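Local coordinates for cobalamin biosynthesis protein CobN (Mycobacterium tuberculosis, PDB 7C6O) that is the large, catalytic subunit of cobaltochelatase, the enzyme that inserts cobalt into the corrin ring during cobalamin biosynthesis, at residues E454-F459 and G475-E480; T467-A472 and D525-H530; A519-P524 and L1008-S1013; H531-Y536 and P577-G582; L561-G566 and G1001-G1006. One frame throughout, in Å; residues are numbered along the deposited sequence.

Overall arrangement
The five contacts form a chain of neighbours, with His530 and the loop 525-530 at its heart. Contacts 1 and 2 have centres 11 Å apart, and contact 1 holds the His530 ring of contact 2: Tyr455 OH lies 2.6 Å from His530 ND1, and Gly475 O 2.8 Å from His530 NE2. Helix 530-539 then leads into contact 4, whose Leu533 meets both Tyr455 of contact 1 and Pro528 of contact 2. Contact 5 sends Leu561 against Tyr532 of contact 4 and Pro565 against Leu526 of contact 2. Contact 3, its centre 13 Å from that of contact 5, touches it where Ile520 CG2 meets Gly1006 O; its nearest atoms are about 12 Å from contact 1.

Contact 1 of 5, residues E454-F459 and G475-E480; sequences EYRDWF and GPPPGE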
# COMPACT_ATOMS: atom_id res chain seq x y z
N GLU A 454 20.52 29.55 -9.50
CA GLU A 454 20.84 28.34 -8.75
C GLU A 454 19.84 27.24 -9.04
O GLU A 454 20.20 26.06 -9.12
CB GLU A 454 20.90 28.64 -7.25
CG GLU A 454 21.95 29.65 -6.86
CD GLU A 454 22.12 29.75 -5.36
OE1 GLU A 454 22.03 28.70 -4.68
OE2 GLU A 454 22.34 30.87 -4.85
N TYR A 455 18.56 27.60 -9.19
CA TYR A 455 17.56 26.59 -9.53
C TYR A 455 17.86 25.96 -10.89
O TYR A 455 17.83 24.74 -11.04
CB TYR A 455 16.15 27.20 -9.53
CG TYR A 455 15.13 26.21 -10.03
CD1 TYR A 455 14.66 25.20 -9.20
CD2 TYR A 455 14.66 26.26 -11.34
CE1 TYR A 455 13.74 24.27 -9.66
CE2 TYR A 455 13.74 25.34 -11.80
CZ TYR A 455 13.28 24.35 -10.96
OH TYR A 455 12.36 23.42 -11.41
N ARG A 456 18.16 26.80 -11.89
CA ARG A 456 18.46 26.28 -13.22
C ARG A 456 19.71 25.41 -13.21
O ARG A 456 19.77 24.39 -13.91
CB ARG A 456 18.63 27.44 -14.20
CG ARG A 456 18.81 27.00 -15.65
CD ARG A 456 19.02 28.19 -16.56
NE ARG A 456 20.34 28.78 -16.40
CZ ARG A 456 20.60 30.08 -16.51
NH1 ARG A 456 19.61 30.92 -16.77
NH2 ARG A 456 21.83 30.53 -16.35
N ASP A 457 20.72 25.78 -12.41
CA ASP A 457 21.92 24.97 -12.32
C ASP A 457 21.61 23.56 -11.82
O ASP A 457 22.18 22.58 -12.31
CB ASP A 457 22.96 25.64 -11.41
CG ASP A 457 23.63 26.84 -12.07
OD1 ASP A 457 23.57 26.96 -13.31
OD2 ASP A 457 24.23 27.65 -11.34
N TRP A 458 20.69 23.44 -10.85
CA TRP A 458 20.27 22.11 -10.42
C TRP A 458 19.36 21.46 -11.46
O TRP A 458 19.52 20.28 -11.78
CB TRP A 458 19.54 22.17 -9.07
CG TRP A 458 18.78 20.90 -8.82
CD1 TRP A 458 19.28 19.72 -8.37
CD2 TRP A 458 17.38 20.68 -9.07
NE1 TRP A 458 18.28 18.77 -8.29
CE2 TRP A 458 17.10 19.34 -8.72
CE3 TRP A 458 16.33 21.48 -9.54
CZ2 TRP A 458 15.83 18.78 -8.82
CZ3 TRP A 458 15.07 20.93 -9.64
CH2 TRP A 458 14.83 19.59 -9.29
N PHE A 459 18.40 22.22 -11.98
CA PHE A 459 17.44 21.68 -12.94
C PHE A 459 18.15 21.05 -14.13
O PHE A 459 17.72 20.01 -14.64
CB PHE A 459 16.49 22.79 -13.38
CG PHE A 459 15.31 22.32 -14.19
CD1 PHE A 459 14.28 21.61 -13.60
CD2 PHE A 459 15.22 22.63 -15.54
CE1 PHE A 459 13.20 21.19 -14.35
CE2 PHE A 459 14.14 22.22 -16.29
CZ PHE A 459 13.13 21.50 -15.70
N GLY A 475 6.77 25.69 -18.58
CA GLY A 475 7.64 26.67 -19.20
C GLY A 475 9.08 26.49 -18.78
O GLY A 475 9.40 25.67 -17.91
N PRO A 476 9.99 27.24 -19.40
CA PRO A 476 11.39 27.15 -19.02
C PRO A 476 11.58 27.59 -17.58
O PRO A 476 10.76 28.36 -17.04
CB PRO A 476 12.09 28.10 -20.00
CG PRO A 476 11.03 29.00 -20.51
CD PRO A 476 9.77 28.20 -20.50
N PRO A 477 12.62 27.12 -16.91
CA PRO A 477 12.86 27.56 -15.54
C PRO A 477 13.14 29.05 -15.51
O PRO A 477 13.69 29.62 -16.47
CB PRO A 477 14.10 26.74 -15.13
CG PRO A 477 14.81 26.47 -16.42
CD PRO A 477 13.71 26.26 -17.42
N PRO A 478 12.76 29.73 -14.41
CA PRO A 478 12.16 29.19 -13.19
C PRO A 478 10.64 29.09 -13.21
O PRO A 478 10.02 28.96 -12.16
CB PRO A 478 12.60 30.20 -12.13
CG PRO A 478 12.56 31.50 -12.88
CD PRO A 478 13.00 31.18 -14.30
N GLY A 479 10.04 29.16 -14.40
CA GLY A 479 8.60 29.10 -14.51
C GLY A 479 7.92 30.42 -14.20
O GLY A 479 8.54 31.49 -14.15
N GLU A 480 6.61 30.33 -13.98
CA GLU A 480 5.79 31.50 -13.68
C GLU A 480 5.02 31.36 -12.37
O GLU A 480 4.21 32.24 -12.05
CB GLU A 480 4.79 31.76 -14.82
CG GLU A 480 5.43 32.08 -16.15
CD GLU A 480 4.44 32.02 -17.30
OE1 GLU A 480 3.54 31.16 -17.27
OE2 GLU A 480 4.57 32.83 -18.24
O HOH W 1 16.72 30.91 -15.54
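Pro477 pushes its ring against one side of the short helix 452-459, meeting Tyr455, Arg456 and Phe459. Its CB sits 3.6 Å from Tyr455 CE2, at the edge of the phenol ring and in its plane. One atom further on, Pro477 CG lies 4.0 Å from Phe459 CD2 and 4.1 Å from Arg456 CG, so the tip of the pyrrolidine is shared between an aromatic carbon and the aliphatic part of an arginine. Both aromatic rings reach the proline because their CG atoms stand anti to the backbone N (chi1 174° for Tyr455, -171° for Phe459), and each crosses it at about a right angle. Pro478, which follows a cis peptide bond, adds its CA beside the Tyr455 ring. Past the proline, Phe459 packs edge-to-face on the imidazole of His530. Beside Arg456, a water bridges Arg456 NH1 and Pro477 O through two weak bonds, 3.1 Å from NH1 and 3.4 Å from O. The joint is therefore chiefly apolar: ring carbons hold the turn after helix 464-474 against helix 452-459, while the phenol hydroxyl has its hydrogen-bond partner, His530 ND1, outside the two segments.

Contact 2 of 5, residues T467-A472 and D525-H530; sequences TDVVTA and DLPPSH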
# COMPACT_ATOMS: atom_id res chain seq x y z
N THR A 467 13.20 16.93 -17.65
CA THR A 467 13.16 18.38 -17.86
C THR A 467 12.33 18.74 -19.09
O THR A 467 11.70 19.81 -19.10
CB THR A 467 14.57 18.96 -17.99
OG1 THR A 467 15.26 18.33 -19.07
CG2 THR A 467 15.34 18.75 -16.69
N ASP A 468 12.29 17.88 -20.10
CA ASP A 468 11.43 18.14 -21.26
C ASP A 468 9.97 18.21 -20.85
O ASP A 468 9.23 19.10 -21.30
CB ASP A 468 11.62 17.06 -22.33
CG ASP A 468 12.91 17.22 -23.10
OD1 ASP A 468 13.62 18.24 -22.91
OD2 ASP A 468 13.22 16.33 -23.92
N VAL A 469 9.52 17.29 -19.99
CA VAL A 469 8.11 17.26 -19.61
C VAL A 469 7.77 18.41 -18.67
O VAL A 469 6.71 19.03 -18.78
CB VAL A 469 7.77 15.89 -18.98
CG1 VAL A 469 6.35 15.88 -18.45
CG2 VAL A 469 7.98 14.78 -19.99
N VAL A 470 8.68 18.72 -17.74
CA VAL A 470 8.42 19.80 -16.79
C VAL A 470 8.32 21.14 -17.53
O VAL A 470 7.39 21.93 -17.29
CB VAL A 470 9.50 19.84 -15.70
CG1 VAL A 470 9.38 21.12 -14.88
CG2 VAL A 470 9.38 18.62 -14.80
N THR A 471 9.26 21.40 -18.44
CA THR A 471 9.21 22.66 -19.18
C THR A 471 8.05 22.68 -20.17
O THR A 471 7.55 23.76 -20.51
CB THR A 471 10.53 22.92 -19.90
OG1 THR A 471 10.82 21.82 -20.78
CG2 THR A 471 11.67 23.08 -18.90
N ALA A 472 7.62 21.51 -20.65
CA ALA A 472 6.50 21.47 -21.58
C ALA A 472 5.22 21.97 -20.91
O ALA A 472 4.40 22.65 -21.54
CB ALA A 472 6.30 20.06 -22.12
N ASP A 525 -0.91 12.86 -16.01
CA ASP A 525 0.54 12.80 -15.84
C ASP A 525 1.18 14.18 -15.68
O ASP A 525 2.37 14.34 -15.99
CB ASP A 525 1.19 12.05 -17.00
CG ASP A 525 0.69 12.53 -18.35
OD1 ASP A 525 -0.25 13.36 -18.39
OD2 ASP A 525 1.24 12.07 -19.38
N LEU A 526 0.43 15.17 -15.21
CA LEU A 526 0.95 16.51 -14.99
C LEU A 526 2.21 16.45 -14.12
O LEU A 526 2.15 15.94 -12.99
CB LEU A 526 -0.11 17.38 -14.31
CG LEU A 526 0.32 18.81 -13.97
CD1 LEU A 526 0.55 19.62 -15.24
CD2 LEU A 526 -0.70 19.50 -13.07
N PRO A 527 3.35 16.93 -14.60
CA PRO A 527 4.58 16.86 -13.81
C PRO A 527 4.57 17.89 -12.70
O PRO A 527 3.78 18.84 -12.73
CB PRO A 527 5.67 17.16 -14.85
CG PRO A 527 4.99 18.04 -15.84
CD PRO A 527 3.58 17.53 -15.93
N PRO A 528 5.43 17.74 -11.69
CA PRO A 528 5.55 18.78 -10.67
C PRO A 528 6.06 20.07 -11.30
O PRO A 528 6.80 20.06 -12.28
CB PRO A 528 6.57 18.20 -9.68
CG PRO A 528 7.38 17.26 -10.50
CD PRO A 528 6.40 16.65 -11.47
N SER A 529 5.65 21.19 -10.71
CA SER A 529 6.06 22.50 -11.19
C SER A 529 7.48 22.83 -10.73
O SER A 529 8.07 22.13 -9.90
CB SER A 529 5.09 23.58 -10.69
OG SER A 529 5.23 23.76 -9.29
N HIS A 530 8.03 23.92 -11.29
CA HIS A 530 9.31 24.41 -10.82
C HIS A 530 9.23 24.84 -9.36
O HIS A 530 10.20 24.67 -8.60
CB HIS A 530 9.80 25.58 -11.68
CG HIS A 530 10.09 25.21 -13.10
ND1 HIS A 530 11.13 24.39 -13.47
CD2 HIS A 530 9.47 25.58 -14.25
CE1 HIS A 530 11.15 24.26 -14.78
NE2 HIS A 530 10.15 24.97 -15.28
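Val470 stands over the face of the His530 ring with its CG1 methyl, a CH-pi contact in which the methyl is 4.0 Å from the ring centroid and 26° off the normal. The carbon is offset toward the rim, and the ring atom it comes nearest is His530 CE1, at 3.6 Å. CG1 reaches the imidazole because it lies anti to the backbone N (chi1 169°), which leaves CG2 to turn to the prolines. There Val470 CG2 is 4.0 Å from Pro527 CB, the two side chains sliding past each other in opposite directions, and both valine methyls also lie near Pro528 O. One residue earlier, Val469 lies along the same proline ring: its CG1 is 3.7 Å from Pro527 CG, and that proline carbon sits 3.5 Å from Val469 O. Thr471 comes to the histidine from a different direction, with CG2 at the edge of the ring, near its plane; its hydroxyl OG1 bonds back to Thr467 O at 2.8 Å, an acceptor that also takes Thr471 N. The imidazole is fixed in rotation by hydrogen bonds at both nitrogens, Tyr455 OH at ND1 and Gly475 O at NE2, so it offers a steady face to the valine. The contact thus sets helix 464-474 against the proline-rich loop that leads from helix 517-522 to helix 530-539. Ser529 caps the start of that last helix, and Phe459 of helix 452-459 packs on Val470 and Thr471.

Contact 3 of 5, residues A519-P524 and L1008-S1013; sequences AIYHDP and LQLIDS
Ser1013, which touches Ile520 through its CB, bonds its OG to Leu1010 O at 2.8 Å, one turn back in its own helix. The donor is tilted 23° from the carbonyl plane, and with chi1 at 79° the hydroxyl sits between the backbone N and the carbonyl carbon, where it can fold back on the helix. OG is also hydrogen-bonded to Ser1015 N just beyond the helix, so this one oxygen ties the last turn to the chain that leaves it. Across the contact the touching is apolar, and Ile520 does most of the work. Its CD1 enters between Gln1009 and Ser1013, residues one turn apart, 3.5 Å from Gln1009 O and 3.7 Å from Ser1013 CB. The other branch, CG2, lies 4.0 Å from Leu1010 CB and close to the backbone N of the same residue. Of its side chain, Gln1009 offers the isoleucine CB, since the chain bends at chi2 (79°) and carries the amide away. Beside this, Tyr521 and Leu1010 cross at a slant: Leu1010 CD1 is 3.7 Å from Tyr521 CE1, and it comes as near to the phenolic oxygen. That oxygen is hydrogen-bonded to Ser1015 O, which gives the tyrosine a polar hold on the chain just past that helix. The pairing joins helix 517-522, weakly bonded from about 519, to helix 1007-1013. Helix 1019-1030 flanks it, packing on Tyr521 and bonding Ile520 O through Trp1029 NE1, while helix 1072-1089 touches Gln1009 from Gln1076.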
# COMPACT_ATOMS: atom_id res chain seq x y z
N ALA A 519 -5.62 20.69 -17.41
CA ALA A 519 -4.87 19.47 -17.10
C ALA A 519 -5.75 18.42 -16.44
O ALA A 519 -5.45 17.22 -16.53
CB ALA A 519 -3.68 19.81 -16.20
N ILE A 520 -6.84 18.83 -15.78
CA ILE A 520 -7.73 17.86 -15.16
C ILE A 520 -8.43 17.03 -16.23
O ILE A 520 -8.65 15.82 -16.05
CB ILE A 520 -8.75 18.57 -14.25
CG1 ILE A 520 -8.03 19.38 -13.17
CG2 ILE A 520 -9.70 17.56 -13.63
CD1 ILE A 520 -8.96 20.20 -12.31
N TYR A 521 -8.77 17.65 -17.36
CA TYR A 521 -9.47 16.93 -18.42
C TYR A 521 -8.54 16.14 -19.32
O TYR A 521 -9.01 15.27 -20.07
CB TYR A 521 -10.27 17.91 -19.29
CG TYR A 521 -11.58 18.37 -18.68
CD1 TYR A 521 -11.61 19.41 -17.75
CD2 TYR A 521 -12.78 17.77 -19.03
CE1 TYR A 521 -12.81 19.83 -17.19
CE2 TYR A 521 -13.98 18.18 -18.47
CZ TYR A 521 -13.99 19.22 -17.56
OH TYR A 521 -15.18 19.63 -17.01
N HIS A 522 -7.23 16.39 -19.28
CA HIS A 522 -6.35 15.83 -20.31
C HIS A 522 -5.02 15.29 -19.81
O HIS A 522 -4.38 14.53 -20.55
CB HIS A 522 -6.06 16.88 -21.39
CG HIS A 522 -7.28 17.34 -22.12
ND1 HIS A 522 -7.82 16.64 -23.17
CD2 HIS A 522 -8.06 18.43 -21.94
CE1 HIS A 522 -8.89 17.27 -23.62
NE2 HIS A 522 -9.06 18.36 -22.89
N ASP A 523 -4.55 15.63 -18.61
CA ASP A 523 -3.17 15.34 -18.21
C ASP A 523 -3.12 14.78 -16.80
O ASP A 523 -2.69 15.46 -15.86
CB ASP A 523 -2.31 16.60 -18.31
CG ASP A 523 -2.40 17.25 -19.68
OD1 ASP A 523 -1.91 16.65 -20.66
OD2 ASP A 523 -2.96 18.36 -19.77
N PRO A 524 -3.52 13.52 -16.61
CA PRO A 524 -3.26 12.87 -15.32
C PRO A 524 -1.78 12.78 -15.00
O PRO A 524 -1.43 12.69 -13.82
CB PRO A 524 -3.89 11.48 -15.49
CG PRO A 524 -3.94 11.26 -16.97
CD PRO A 524 -4.18 12.61 -17.57
N LEU A 1008 -11.75 14.13 -7.83
CA LEU A 1008 -11.53 15.05 -6.72
C LEU A 1008 -10.99 16.38 -7.23
O LEU A 1008 -11.45 17.45 -6.81
CB LEU A 1008 -10.57 14.44 -5.70
CG LEU A 1008 -10.21 15.34 -4.51
CD1 LEU A 1008 -11.46 15.74 -3.73
CD2 LEU A 1008 -9.21 14.65 -3.60
N GLN A 1009 -10.02 16.33 -8.15
CA GLN A 1009 -9.50 17.56 -8.75
C GLN A 1009 -10.61 18.31 -9.48
O GLN A 1009 -10.69 19.54 -9.39
CB GLN A 1009 -8.35 17.24 -9.70
CG GLN A 1009 -7.05 16.83 -9.02
CD GLN A 1009 -7.05 15.39 -8.54
OE1 GLN A 1009 -7.99 14.63 -8.79
NE2 GLN A 1009 -5.98 14.99 -7.86
N LEU A 1010 -11.47 17.59 -10.19
CA LEU A 1010 -12.54 18.24 -10.94
C LEU A 1010 -13.53 18.94 -10.00
O LEU A 1010 -13.87 20.11 -10.20
CB LEU A 1010 -13.27 17.22 -11.81
CG LEU A 1010 -14.33 17.80 -12.75
CD1 LEU A 1010 -13.69 18.72 -13.79
CD2 LEU A 1010 -15.13 16.69 -13.42
N ILE A 1011 -13.97 18.23 -8.96
CA ILE A 1011 -14.95 18.80 -8.03
C ILE A 1011 -14.37 20.01 -7.31
O ILE A 1011 -15.07 21.01 -7.09
CB ILE A 1011 -15.44 17.72 -7.04
CG1 ILE A 1011 -16.70 17.03 -7.57
CG2 ILE A 1011 -15.70 18.31 -5.66
CD1 ILE A 1011 -16.54 16.35 -8.91
N ASP A 1012 -13.09 19.95 -6.96
CA ASP A 1012 -12.46 21.08 -6.28
C ASP A 1012 -12.29 22.28 -7.21
O ASP A 1012 -12.40 23.43 -6.76
CB ASP A 1012 -11.12 20.66 -5.69
CG ASP A 1012 -11.28 19.86 -4.41
OD1 ASP A 1012 -12.41 19.79 -3.89
OD2 ASP A 1012 -10.27 19.30 -3.93
N SER A 1013 -12.04 22.04 -8.50
CA SER A 1013 -11.93 23.13 -9.45
C SER A 1013 -13.29 23.72 -9.81
O SER A 1013 -13.36 24.87 -10.25
CB SER A 1013 -11.24 22.66 -10.73
OG SER A 1013 -12.16 21.94 -11.55

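Contact 4 of 5, residues H531-Y536 and P577-G582; sequences HYLAAY and PDAALG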
# COMPACT_ATOMS: atom_id res chain seq x y z
N HIS A 531 8.09 25.40 -8.94
CA HIS A 531 7.92 25.77 -7.54
C HIS A 531 7.92 24.54 -6.64
O HIS A 531 8.54 24.54 -5.57
CB HIS A 531 6.64 26.57 -7.37
CG HIS A 531 6.34 26.94 -5.95
ND1 HIS A 531 5.42 26.27 -5.18
CD2 HIS A 531 6.85 27.92 -5.16
CE1 HIS A 531 5.37 26.81 -3.98
NE2 HIS A 531 6.23 27.82 -3.94
N TYR A 532 7.23 23.48 -7.06
CA TYR A 532 7.22 22.24 -6.29
C TYR A 532 8.64 21.70 -6.13
O TYR A 532 9.06 21.34 -5.02
CB TYR A 532 6.33 21.20 -6.99
CG TYR A 532 6.05 19.96 -6.18
CD1 TYR A 532 7.02 18.97 -6.02
CD2 TYR A 532 4.81 19.76 -5.58
CE1 TYR A 532 6.77 17.84 -5.28
CE2 TYR A 532 4.55 18.62 -4.84
CZ TYR A 532 5.53 17.66 -4.69
OH TYR A 532 5.28 16.52 -3.96
N LEU A 533 9.40 21.63 -7.23
CA LEU A 533 10.76 21.11 -7.16
C LEU A 533 11.66 22.03 -6.34
O LEU A 533 12.47 21.55 -5.54
CB LEU A 533 11.31 20.91 -8.57
CG LEU A 533 10.57 19.89 -9.44
CD1 LEU A 533 11.04 19.97 -10.88
CD2 LEU A 533 10.76 18.49 -8.88
N ALA A 534 11.54 23.34 -6.54
CA ALA A 534 12.38 24.28 -5.80
C ALA A 534 12.17 24.15 -4.30
O ALA A 534 13.13 24.20 -3.52
CB ALA A 534 12.10 25.71 -6.26
N ALA A 535 10.92 23.98 -3.87
CA ALA A 535 10.63 23.91 -2.44
C ALA A 535 11.30 22.70 -1.80
O ALA A 535 11.93 22.82 -0.74
CB ALA A 535 9.12 23.87 -2.22
N TYR A 536 11.19 21.53 -2.43
CA TYR A 536 11.83 20.35 -1.87
C TYR A 536 13.34 20.43 -1.97
O TYR A 536 14.06 20.01 -1.05
CB TYR A 536 11.31 19.08 -2.55
CG TYR A 536 10.12 18.50 -1.83
CD1 TYR A 536 10.28 17.74 -0.68
CD2 TYR A 536 8.83 18.73 -2.28
CE1 TYR A 536 9.19 17.22 -0.00
CE2 TYR A 536 7.73 18.21 -1.61
CZ TYR A 536 7.92 17.46 -0.48
OH TYR A 536 6.84 16.94 0.19
N PRO A 577 9.25 11.79 -7.96
CA PRO A 577 9.59 11.63 -6.54
C PRO A 577 11.09 11.62 -6.28
O PRO A 577 11.52 12.08 -5.22
CB PRO A 577 8.95 10.29 -6.17
CG PRO A 577 7.82 10.14 -7.13
CD PRO A 577 8.31 10.75 -8.41
N ASP A 578 11.89 11.12 -7.23
CA ASP A 578 13.33 11.04 -7.01
C ASP A 578 13.98 12.41 -7.15
O ASP A 578 14.85 12.77 -6.35
CB ASP A 578 13.95 10.04 -7.98
CG ASP A 578 15.44 9.86 -7.76
OD1 ASP A 578 15.82 8.96 -6.97
OD2 ASP A 578 16.23 10.61 -8.37
N ALA A 579 13.58 13.18 -8.16
CA ALA A 579 14.13 14.52 -8.34
C ALA A 579 13.79 15.42 -7.16
O ALA A 579 14.61 16.24 -6.73
CB ALA A 579 13.62 15.13 -9.64
N ALA A 580 12.58 15.29 -6.62
CA ALA A 580 12.16 16.15 -5.52
C ALA A 580 12.85 15.76 -4.21
O ALA A 580 13.44 16.61 -3.53
CB ALA A 580 10.64 16.10 -5.35
N LEU A 581 12.82 14.47 -3.86
CA LEU A 581 13.25 14.05 -2.53
C LEU A 581 14.75 13.79 -2.44
O LEU A 581 15.37 14.08 -1.41
CB LEU A 581 12.49 12.79 -2.11
CG LEU A 581 12.65 12.35 -0.65
CD1 LEU A 581 12.28 13.49 0.29
CD2 LEU A 581 11.79 11.12 -0.37
N GLY A 582 15.36 13.26 -3.50
CA GLY A 582 16.80 13.03 -3.49
C GLY A 582 17.21 12.04 -2.42
O GLY A 582 16.57 11.01 -2.21
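Helices 531-536 and 577-581 run with their N-to-C directions 45° apart and their axes 8.9 Å from each other, coming closest in backbone at Leu533 and Ala580, whose CA atoms are 5.4 Å apart. This is a helix-helix packing on a small residue, Ala580, whose methyl points at three larger side chains of the partner helix. Ala580 CB is 4.1 Å from Tyr536 CB and 4.3 Å from Leu533 CD2, and it meets Tyr532 CE1 at 4.2 Å, where the methyl lies at the edge of the phenol ring and near its plane. Leu533 CD2 also extends to the methyl of Ala579, so one leucine branch spans two successive alanines. With CG anti to the backbone N (chi1 -170°), Tyr532 brings that ring edge to the alanine methyl; its hydroxyl is hydrogen-bonded to Asn560 OD1. Tyr536 OH is likewise occupied by Gln508 NE2, so both hydroxyls have partners outside the pair, while Tyr532 packs through CE1 and Tyr536 through CB. The five touching residues are all buried. Around them, Leu561 covers parts of Tyr532, Tyr536 and Ala580, and helix 452-459 lies against Leu533 through Tyr455 and Trp458. The backbone carbonyl of Ala580 is well used: it accepts a hydrogen bond from Arg537 NH2, from the residue after Tyr536, and Tyr536 CB approaches the same oxygen, Ala580 O, to 3.4 Å.

Contact 5 of 5, residues L561-G566 and G1001-G1006; sequences LEWLPG and GTYGAG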
# COMPACT_ATOMS: atom_id res chain seq x y z
N LEU A 561 4.00 13.64 -2.69
CA LEU A 561 5.30 13.38 -3.30
C LEU A 561 5.40 11.94 -3.80
O LEU A 561 5.83 11.69 -4.93
CB LEU A 561 6.43 13.69 -2.31
CG LEU A 561 7.84 13.55 -2.88
CD1 LEU A 561 8.75 14.65 -2.36
CD2 LEU A 561 8.44 12.18 -2.58
N GLU A 562 5.00 10.98 -2.96
CA GLU A 562 5.09 9.58 -3.36
C GLU A 562 4.04 9.20 -4.40
O GLU A 562 4.00 8.03 -4.81
CB GLU A 562 4.97 8.66 -2.13
CG GLU A 562 3.62 8.71 -1.41
CD GLU A 562 3.53 9.79 -0.34
OE1 GLU A 562 4.20 10.84 -0.49
OE2 GLU A 562 2.79 9.59 0.64
N TRP A 563 3.22 10.14 -4.86
CA TRP A 563 2.23 9.89 -5.89
C TRP A 563 2.51 10.67 -7.17
O TRP A 563 1.66 10.70 -8.06
CB TRP A 563 0.82 10.20 -5.37
CG TRP A 563 0.46 9.35 -4.19
CD1 TRP A 563 0.61 9.67 -2.87
CD2 TRP A 563 -0.08 8.03 -4.23
NE1 TRP A 563 0.18 8.62 -2.08
CE2 TRP A 563 -0.24 7.61 -2.89
CE3 TRP A 563 -0.44 7.16 -5.26
CZ2 TRP A 563 -0.76 6.35 -2.56
CZ3 TRP A 563 -0.96 5.91 -4.93
CH2 TRP A 563 -1.11 5.52 -3.59
N LEU A 564 3.67 11.31 -7.27
CA LEU A 564 4.04 12.03 -8.48
C LEU A 564 4.28 11.06 -9.63
O LEU A 564 4.61 9.89 -9.40
CB LEU A 564 5.28 12.88 -8.23
CG LEU A 564 5.16 14.06 -7.27
CD1 LEU A 564 6.50 14.75 -7.12
CD2 LEU A 564 4.10 15.04 -7.74
N PRO A 565 4.12 11.51 -10.87
CA PRO A 565 4.35 10.62 -12.01
C PRO A 565 5.77 10.08 -12.04
O PRO A 565 6.73 10.76 -11.66
CB PRO A 565 4.06 11.52 -13.23
CG PRO A 565 3.14 12.56 -12.71
CD PRO A 565 3.58 12.82 -11.29
N GLY A 566 5.89 8.84 -12.48
CA GLY A 566 7.16 8.15 -12.52
C GLY A 566 6.91 6.66 -12.63
O GLY A 566 5.78 6.21 -12.84
N GLY A 1001 2.35 5.11 -15.28
CA GLY A 1001 3.19 6.14 -14.72
C GLY A 1001 2.46 7.18 -13.90
O GLY A 1001 3.10 8.14 -13.45
N THR A 1002 1.15 7.04 -13.70
CA THR A 1002 0.34 8.03 -13.00
C THR A 1002 -0.61 7.33 -12.04
O THR A 1002 -0.72 6.10 -12.01
CB THR A 1002 -0.48 8.89 -13.98
OG1 THR A 1002 -1.65 8.17 -14.39
CG2 THR A 1002 0.32 9.24 -15.21
N TYR A 1003 -1.35 8.15 -11.28
CA TYR A 1003 -2.25 7.68 -10.23
C TYR A 1003 -3.50 8.55 -10.21
O TYR A 1003 -3.54 9.64 -10.79
CB TYR A 1003 -1.55 7.71 -8.87
CG TYR A 1003 -0.28 6.89 -8.89
CD1 TYR A 1003 -0.33 5.53 -8.65
CD2 TYR A 1003 0.94 7.47 -9.22
CE1 TYR A 1003 0.81 4.77 -8.70
CE2 TYR A 1003 2.09 6.70 -9.28
CZ TYR A 1003 2.02 5.35 -9.02
OH TYR A 1003 3.14 4.57 -9.07
N GLY A 1004 -4.52 8.05 -9.52
CA GLY A 1004 -5.72 8.82 -9.25
C GLY A 1004 -6.83 8.58 -10.26
O GLY A 1004 -6.66 7.94 -11.30
N ALA A 1005 -8.01 9.12 -9.92
CA ALA A 1005 -9.19 9.03 -10.77
C ALA A 1005 -9.65 10.38 -11.30
O ALA A 1005 -10.54 10.41 -12.16
CB ALA A 1005 -10.34 8.36 -10.01
N GLY A 1006 -9.09 11.48 -10.81
CA GLY A 1006 -9.28 12.79 -11.40
C GLY A 1006 -10.49 13.56 -10.91
O GLY A 1006 -10.52 14.79 -11.06
O HOH W 2 3.74 4.57 -11.97
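Trp563 turns the edge of its indole to the face of Tyr1003, a T-shaped pair with ring centroids 5.3 Å apart and planes at 85°. Trp563 CE3 leads, 3.6 Å from Tyr1003 CG, with CZ3 beside it. Both side chains set CG anti to their own carbonyl carbon, at chi1 -61° for the tryptophan and -56° for the tyrosine, and from there they cross at about a right angle. The phenol also runs past the backbone of the other segment, with Tyr1003 CD2 3.5 Å from Trp563 O. Its hydroxyl is bonded to Asp946 OD2, and a water donates to both Tyr1003 OH (3.0 Å) and Gly566 O (2.8 Å), linking the tip of the ring to the neighbouring loop. Further along the two backbones close up: Gly566 N donates to Gly1001 O at 3.0 Å, while Pro565 CA makes a CH...O contact with that same oxygen and Gly1001 CA one with Gly566 O. The two loops run nearly antiparallel where they touch, tying the segment between strand 551-555 and helix 576-581 to the one that joins strand 995-997 to helix 1007-1013, with Gln600 of helix 595-604 packing on both aromatic rings.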